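Putative phosphomannomutase (Thermus thermophilus, PDB 1TUO) probably interconverts phosphosugars by moving a phosphate group, as a magnesium-dependent member of the phosphohexose mutase family. Local coordinates at residues L35-A38 with Y39-L43; L276-R280 with K281-G285. All coordinates share one frame; numbering follows the deposited sequence.

Contact 1. Residues L35-A38 with Y39-L43; sequences LAEA and YGRHL
Glu37 and Arg41, one helical turn apart, form a salt bridge on the side of helix 29-45 that faces helix 61-75. Arg41 offers the side of its guanidinium, NE and NH2, and both donate to the same oxygen. From Glu37 OE1, Arg41 NE lies 3.0 Å away on the anti lone pair, and Arg41 NH2 3.1 Å away. That oxygen sits at the guanidinium edge and in its plane, while the carboxylate stands almost upright to it, the planes 82° apart. The glutamate chain bends at chi2 (74°), which turns its carboxylate toward Arg41. The arginine runs extended from CG to NE, and its CG passes 3.0 Å from Glu37 O.

The helix backbone sets this spacing. Arg41 N donates to Glu37 O at 3.0 Å, between the matching bonds from Gly40 N to Ala36 O and from His42 N to Ala38 O. Further out, Glu37 OE2 is hydrogen-bonded to His71, and Met75 touches both side chains. On another side of the helix, Tyr39 packs on Val51 and Phe120 of the domain I sheet.

With each carboxylate oxygen engaged by a different residue, Glu37 links its own helix to helix 61-75, and its negative charge is probably well compensated.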
ATOM      1  N   LEU A  35      -8.830   1.146 -23.134  1.00 19.49           N
ATOM      2  CA  LEU A  35      -9.146   1.521 -21.759  1.00 20.39           C
ATOM      3  C   LEU A  35      -9.288   3.041 -21.656  1.00 19.09           C
ATOM      4  O   LEU A  35     -10.168   3.540 -20.947  1.00 19.29           O
ATOM      5  CB  LEU A  35      -8.056   1.033 -20.801  1.00 22.05           C
ATOM      6  CG  LEU A  35      -8.272   1.339 -19.314  1.00 26.55           C
ATOM      7  CD1 LEU A  35      -9.624   0.797 -18.858  1.00 25.33           C
ATOM      8  CD2 LEU A  35      -7.150   0.716 -18.500  1.00 25.99           C
ATOM      9  N   ALA A  36      -8.436   3.771 -22.370  1.00 17.75           N
ATOM     10  CA  ALA A  36      -8.485   5.232 -22.345  1.00 20.03           C
ATOM     11  C   ALA A  36      -9.833   5.720 -22.856  1.00 20.46           C
ATOM     12  O   ALA A  36     -10.432   6.628 -22.281  1.00 19.97           O
ATOM     13  CB  ALA A  36      -7.363   5.816 -23.190  1.00 19.70           C
ATOM     14  N   GLU A  37     -10.308   5.111 -23.937  1.00 20.93           N
ATOM     15  CA  GLU A  37     -11.596   5.485 -24.515  1.00 21.97           C
ATOM     16  C   GLU A  37     -12.721   5.254 -23.511  1.00 21.53           C
ATOM     17  O   GLU A  37     -13.616   6.089 -23.360  1.00 22.95           O
ATOM     18  CB  GLU A  37     -11.868   4.665 -25.779  1.00 22.26           C
ATOM     19  CG  GLU A  37     -13.106   5.113 -26.547  1.00 25.70           C
ATOM     20  CD  GLU A  37     -12.896   6.418 -27.297  1.00 27.08           C
ATOM     21  OE1 GLU A  37     -13.902   7.032 -27.710  1.00 27.17           O
ATOM     22  OE2 GLU A  37     -11.729   6.825 -27.491  1.00 29.23           O
ATOM     23  N   ALA A  38     -12.678   4.113 -22.830  1.00 20.11           N
ATOM     24  CA  ALA A  38     -13.694   3.767 -21.842  1.00 19.02           C
ATOM     25  C   ALA A  38     -13.701   4.774 -20.704  1.00 19.30           C
ATOM     26  O   ALA A  38     -14.749   5.267 -20.294  1.00 18.96           O
ATOM     27  CB  ALA A  38     -13.426   2.380 -21.286  1.00 17.52           C
ATOM     28  N   TYR A  39     -12.514   5.065 -20.190  1.00 17.79           N
ATOM     29  CA  TYR A  39     -12.370   6.000 -19.087  1.00 18.79           C
ATOM     30  C   TYR A  39     -12.804   7.416 -19.465  1.00 19.21           C
ATOM     31  O   TYR A  39     -13.492   8.089 -18.693  1.00 20.11           O
ATOM     32  CB  TYR A  39     -10.912   5.998 -18.611  1.00 18.99           C
ATOM     33  CG  TYR A  39     -10.661   6.816 -17.370  1.00 18.36           C
ATOM     34  CD1 TYR A  39     -11.455   6.657 -16.231  1.00 21.09           C
ATOM     35  CD2 TYR A  39      -9.608   7.724 -17.319  1.00 22.41           C
ATOM     36  CE1 TYR A  39     -11.202   7.386 -15.065  1.00 22.93           C
ATOM     37  CE2 TYR A  39      -9.346   8.456 -16.161  1.00 22.39           C
ATOM     38  CZ  TYR A  39     -10.143   8.283 -15.043  1.00 21.95           C
ATOM     39  OH  TYR A  39      -9.875   8.999 -13.895  1.00 24.54           O
ATOM     40  N   GLY A  40     -12.413   7.858 -20.654  1.00 19.25           N
ATOM     41  CA  GLY A  40     -12.783   9.189 -21.102  1.00 21.29           C
ATOM     42  C   GLY A  40     -14.285   9.331 -21.271  1.00 21.74           C
ATOM     43  O   GLY A  40     -14.871  10.336 -20.858  1.00 22.62           O
ATOM     44  N   ARG A  41     -14.910   8.328 -21.882  1.00 20.71           N
ATOM     45  CA  ARG A  41     -16.355   8.358 -22.092  1.00 22.02           C
ATOM     46  C   ARG A  41     -17.047   8.420 -20.740  1.00 21.79           C
ATOM     47  O   ARG A  41     -18.023   9.153 -20.558  1.00 21.65           O
ATOM     48  CB  ARG A  41     -16.816   7.111 -22.859  1.00 26.30           C
ATOM     49  CG  ARG A  41     -16.264   7.025 -24.276  1.00 30.58           C
ATOM     50  CD  ARG A  41     -16.940   5.934 -25.104  1.00 35.81           C
ATOM     51  NE  ARG A  41     -16.297   5.779 -26.409  1.00 40.46           N
ATOM     52  CZ  ARG A  41     -16.789   5.063 -27.417  1.00 42.86           C
ATOM     53  NH1 ARG A  41     -17.945   4.425 -27.285  1.00 45.73           N
ATOM     54  NH2 ARG A  41     -16.123   4.982 -28.562  1.00 45.13           N
ATOM     55  N   HIS A  42     -16.535   7.643 -19.793  1.00 19.46           N
ATOM     56  CA  HIS A  42     -17.091   7.614 -18.450  1.00 20.46           C
ATOM     57  C   HIS A  42     -17.023   8.989 -17.786  1.00 19.33           C
ATOM     58  O   HIS A  42     -17.997   9.455 -17.185  1.00 21.44           O
ATOM     59  CB  HIS A  42     -16.334   6.607 -17.589  1.00 20.05           C
ATOM     60  CG  HIS A  42     -16.647   6.707 -16.130  1.00 21.70           C
ATOM     61  ND1 HIS A  42     -17.875   6.363 -15.606  1.00 21.57           N
ATOM     62  CD2 HIS A  42     -15.882   7.084 -15.080  1.00 23.34           C
ATOM     63  CE1 HIS A  42     -17.852   6.524 -14.296  1.00 22.81           C
ATOM     64  NE2 HIS A  42     -16.654   6.962 -13.951  1.00 24.10           N
ATOM     65  N   LEU A  43     -15.873   9.639 -17.896  1.00 17.96           N
ATOM     66  CA  LEU A  43     -15.696  10.949 -17.281  1.00 20.09           C
ATOM     67  C   LEU A  43     -16.517  12.041 -17.954  1.00 20.36           C
ATOM     68  O   LEU A  43     -17.065  12.911 -17.277  1.00 20.41           O
ATOM     69  CB  LEU A  43     -14.224  11.382 -17.149  1.00 21.80           C
ATOM     70  CG  LEU A  43     -13.219  10.833 -16.134  1.00 24.26           C
ATOM     71  CD1 LEU A  43     -11.789  11.350 -16.310  1.00 25.73           C
ATOM     72  CD2 LEU A  43     -13.527  10.925 -14.639  1.00 25.45           C
TER

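Contact 2. Residues L276-R280 with K281-G285; sequences LYRFR and KGHRG
Arg278 O accepts the longer-range bond of the turn that ends helix 267-280: His283 N donates to it at 3.2 Å, with an N-H...O angle of 149°. Gly282 N donates to Phe279 O at 3.0 Å, from above the carbonyl plane. The bonds from Lys281 N to Tyr277 O and to Arg278 O are weak. His283 ND1 also reaches Arg278 O at 3.0 Å, but that bond is strongly bent and weak.

This is a Schellman motif. Gly282 carries the positive phi (111°), a conformation in which any side chain would collide with the carbonyl oxygen of Lys281, so glycine is called for. The turn leads from the helix into strand 286-290 of the domain III sheet.

Three side-chain pairs join the helix end to the residues after it. Lys281 lays its aliphatic chain over one face of the Tyr277 ring, a CH-pi contact with CG 4.2 Å from the ring centroid. Its CD comes within 3.4 Å of Tyr277 CZ. Lys281 NZ and Tyr277 OH then share Glu357 of helix 348-362. In the second pair, the guanidinium of Arg284 lies over one face of the Phe279 ring, displaced to its CE1-CZ side, the planes 22° apart. The closest atoms are Arg284 NH2 and Phe279 CZ, at 3.4 Å. A bend at chi2 brings the guanidinium back toward the helix. The Phe279 ring also meets Phe306.

In the third, His283 CD2 lies over one face of the Arg278 guanidinium, 3.7 Å from Arg278 NH2, with the planes well tilted. An alanine in place of His283 would probably uncover that guanidinium face and remove the weak ND1 bond to Arg278 O. The Arg278 charge is met by Glu341, and its NH2 also donates to Phe328 O.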
ATOM      1  N   LEU A 276      -1.226   2.138  18.008  1.00 18.81           N
ATOM      2  CA  LEU A 276      -0.995   2.465  19.411  1.00 20.11           C
ATOM      3  C   LEU A 276      -0.449   3.878  19.551  1.00 20.36           C
ATOM      4  O   LEU A 276      -0.919   4.653  20.375  1.00 21.84           O
ATOM      5  CB  LEU A 276      -0.002   1.484  20.036  1.00 20.28           C
ATOM      6  CG  LEU A 276       0.380   1.751  21.496  1.00 20.48           C
ATOM      7  CD1 LEU A 276      -0.862   1.673  22.374  1.00 19.76           C
ATOM      8  CD2 LEU A 276       1.404   0.718  21.947  1.00 21.25           C
ATOM      9  N   TYR A 277       0.552   4.199  18.743  1.00 21.40           N
ATOM     10  CA  TYR A 277       1.166   5.519  18.775  1.00 21.65           C
ATOM     11  C   TYR A 277       0.153   6.626  18.491  1.00 22.52           C
ATOM     12  O   TYR A 277       0.076   7.609  19.231  1.00 22.57           O
ATOM     13  CB  TYR A 277       2.309   5.588  17.760  1.00 22.74           C
ATOM     14  CG  TYR A 277       2.959   6.954  17.683  1.00 24.21           C
ATOM     15  CD1 TYR A 277       2.867   7.728  16.527  1.00 24.51           C
ATOM     16  CD2 TYR A 277       3.639   7.480  18.777  1.00 23.53           C
ATOM     17  CE1 TYR A 277       3.439   8.999  16.467  1.00 25.44           C
ATOM     18  CE2 TYR A 277       4.213   8.750  18.729  1.00 24.35           C
ATOM     19  CZ  TYR A 277       4.108   9.502  17.574  1.00 25.87           C
ATOM     20  OH  TYR A 277       4.656  10.767  17.532  1.00 28.98           O
ATOM     21  N   ARG A 278      -0.632   6.466  17.431  1.00 22.50           N
ATOM     22  CA  ARG A 278      -1.617   7.481  17.076  1.00 22.18           C
ATOM     23  C   ARG A 278      -2.703   7.600  18.139  1.00 23.77           C
ATOM     24  O   ARG A 278      -3.160   8.703  18.447  1.00 23.51           O
ATOM     25  CB  ARG A 278      -2.232   7.170  15.704  1.00 23.61           C
ATOM     26  CG  ARG A 278      -1.285   7.470  14.545  1.00 24.12           C
ATOM     27  CD  ARG A 278      -1.753   6.843  13.228  1.00 27.05           C
ATOM     28  NE  ARG A 278      -2.943   7.468  12.643  1.00 28.16           N
ATOM     29  CZ  ARG A 278      -2.969   8.666  12.059  1.00 28.03           C
ATOM     30  NH1 ARG A 278      -1.868   9.400  11.976  1.00 27.49           N
ATOM     31  NH2 ARG A 278      -4.098   9.122  11.525  1.00 26.68           N
ATOM     32  N   PHE A 279      -3.111   6.470  18.708  1.00 23.32           N
ATOM     33  CA  PHE A 279      -4.129   6.498  19.745  1.00 24.79           C
ATOM     34  C   PHE A 279      -3.609   7.269  20.953  1.00 25.32           C
ATOM     35  O   PHE A 279      -4.327   8.087  21.538  1.00 25.64           O
ATOM     36  CB  PHE A 279      -4.495   5.086  20.191  1.00 24.31           C
ATOM     37  CG  PHE A 279      -5.408   5.057  21.380  1.00 26.31           C
ATOM     38  CD1 PHE A 279      -6.776   5.218  21.226  1.00 26.19           C
ATOM     39  CD2 PHE A 279      -4.889   4.912  22.662  1.00 28.03           C
ATOM     40  CE1 PHE A 279      -7.619   5.237  22.335  1.00 27.91           C
ATOM     41  CE2 PHE A 279      -5.722   4.930  23.774  1.00 28.56           C
ATOM     42  CZ  PHE A 279      -7.090   5.095  23.606  1.00 28.28           C
ATOM     43  N   ARG A 280      -2.365   7.001  21.333  1.00 25.56           N
ATOM     44  CA  ARG A 280      -1.783   7.674  22.490  1.00 26.74           C
ATOM     45  C   ARG A 280      -1.562   9.167  22.237  1.00 27.78           C
ATOM     46  O   ARG A 280      -1.481   9.944  23.182  1.00 28.42           O
ATOM     47  CB  ARG A 280      -0.477   6.985  22.915  1.00 25.06           C
ATOM     48  CG  ARG A 280      -0.707   5.575  23.464  1.00 27.36           C
ATOM     49  CD  ARG A 280       0.583   4.811  23.777  1.00 25.77           C
ATOM     50  NE  ARG A 280       1.259   5.269  24.991  1.00 26.03           N
ATOM     51  CZ  ARG A 280       2.285   4.632  25.550  1.00 28.47           C
ATOM     52  NH1 ARG A 280       2.748   3.513  25.004  1.00 28.63           N
ATOM     53  NH2 ARG A 280       2.853   5.110  26.651  1.00 26.25           N
ATOM     54  N   LYS A 281      -1.470   9.563  20.969  1.00 28.26           N
ATOM     55  CA  LYS A 281      -1.298  10.976  20.634  1.00 29.64           C
ATOM     56  C   LYS A 281      -2.630  11.702  20.760  1.00 29.75           C
ATOM     57  O   LYS A 281      -2.688  12.928  20.649  1.00 30.57           O
ATOM     58  CB  LYS A 281      -0.763  11.158  19.211  1.00 29.84           C
ATOM     59  CG  LYS A 281       0.738  11.004  19.083  1.00 34.49           C
ATOM     60  CD  LYS A 281       1.223  11.372  17.685  1.00 35.97           C
ATOM     61  CE  LYS A 281       0.984  12.842  17.374  1.00 38.43           C
ATOM     62  NZ  LYS A 281       1.506  13.223  16.029  1.00 40.37           N
ATOM     63  N   GLY A 282      -3.702  10.947  20.973  1.00 29.94           N
ATOM     64  CA  GLY A 282      -5.008  11.561  21.121  1.00 31.90           C
ATOM     65  C   GLY A 282      -6.006  11.334  20.001  1.00 31.92           C
ATOM     66  O   GLY A 282      -7.154  11.765  20.109  1.00 31.15           O
ATOM     67  N   HIS A 283      -5.587  10.670  18.928  1.00 33.74           N
ATOM     68  CA  HIS A 283      -6.497  10.401  17.816  1.00 35.75           C
ATOM     69  C   HIS A 283      -7.622   9.487  18.296  1.00 36.10           C
ATOM     70  O   HIS A 283      -7.375   8.482  18.967  1.00 35.96           O
ATOM     71  CB  HIS A 283      -5.767   9.715  16.659  1.00 37.88           C
ATOM     72  CG  HIS A 283      -4.750  10.575  15.976  1.00 41.49           C
ATOM     73  ND1 HIS A 283      -3.636  11.067  16.621  1.00 42.95           N
ATOM     74  CD2 HIS A 283      -4.663  11.003  14.694  1.00 43.32           C
ATOM     75  CE1 HIS A 283      -2.904  11.758  15.765  1.00 45.13           C
ATOM     76  NE2 HIS A 283      -3.505  11.735  14.589  1.00 44.42           N
ATOM     77  N   ARG A 284      -8.854   9.836  17.946  1.00 36.55           N
ATOM     78  CA  ARG A 284     -10.000   9.033  18.343  1.00 37.00           C
ATOM     79  C   ARG A 284     -10.748   8.511  17.130  1.00 35.33           C
ATOM     80  O   ARG A 284     -10.502   8.938  16.001  1.00 35.04           O
ATOM     81  CB  ARG A 284     -10.946   9.849  19.227  1.00 39.19           C
ATOM     82  CG  ARG A 284     -11.033   9.332  20.657  1.00 41.66           C
ATOM     83  CD  ARG A 284      -9.653   9.243  21.287  1.00 43.39           C
ATOM     84  NE  ARG A 284      -9.681   8.670  22.630  1.00 45.62           N
ATOM     85  CZ  ARG A 284      -8.597   8.454  23.369  1.00 46.12           C
ATOM     86  NH1 ARG A 284      -7.397   8.763  22.895  1.00 47.20           N
ATOM     87  NH2 ARG A 284      -8.712   7.935  24.584  1.00 49.15           N
ATOM     88  N   GLY A 285     -11.664   7.585  17.377  1.00 33.51           N
ATOM     89  CA  GLY A 285     -12.433   7.001  16.297  1.00 32.03           C
ATOM     90  C   GLY A 285     -12.152   5.514  16.238  1.00 30.62           C
ATOM     91  O   GLY A 285     -11.771   4.908  17.235  1.00 31.65           O
TER

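How the contacts relate
Contact 1 and contact 2 lie far apart, with centres about 41 Å from each other and nearest atoms about 26 Å apart. They do not touch. Contact 1 comes first along the chain, in alpha/beta/alpha domain I, and contact 2 belongs to domain III. Both involve a helix packed beside a sheet, but at different points: 35-43 lies within helix 29-45, whereas 276-285 includes the end of helix 267-280 and the loop to the next strand. In both, basic side chains pair with glutamates: Arg41 with Glu37 inside contact 1, Arg278 and Lys281 with Glu341 and Glu357 outside contact 2. Neither contact includes a bound metal or substrate.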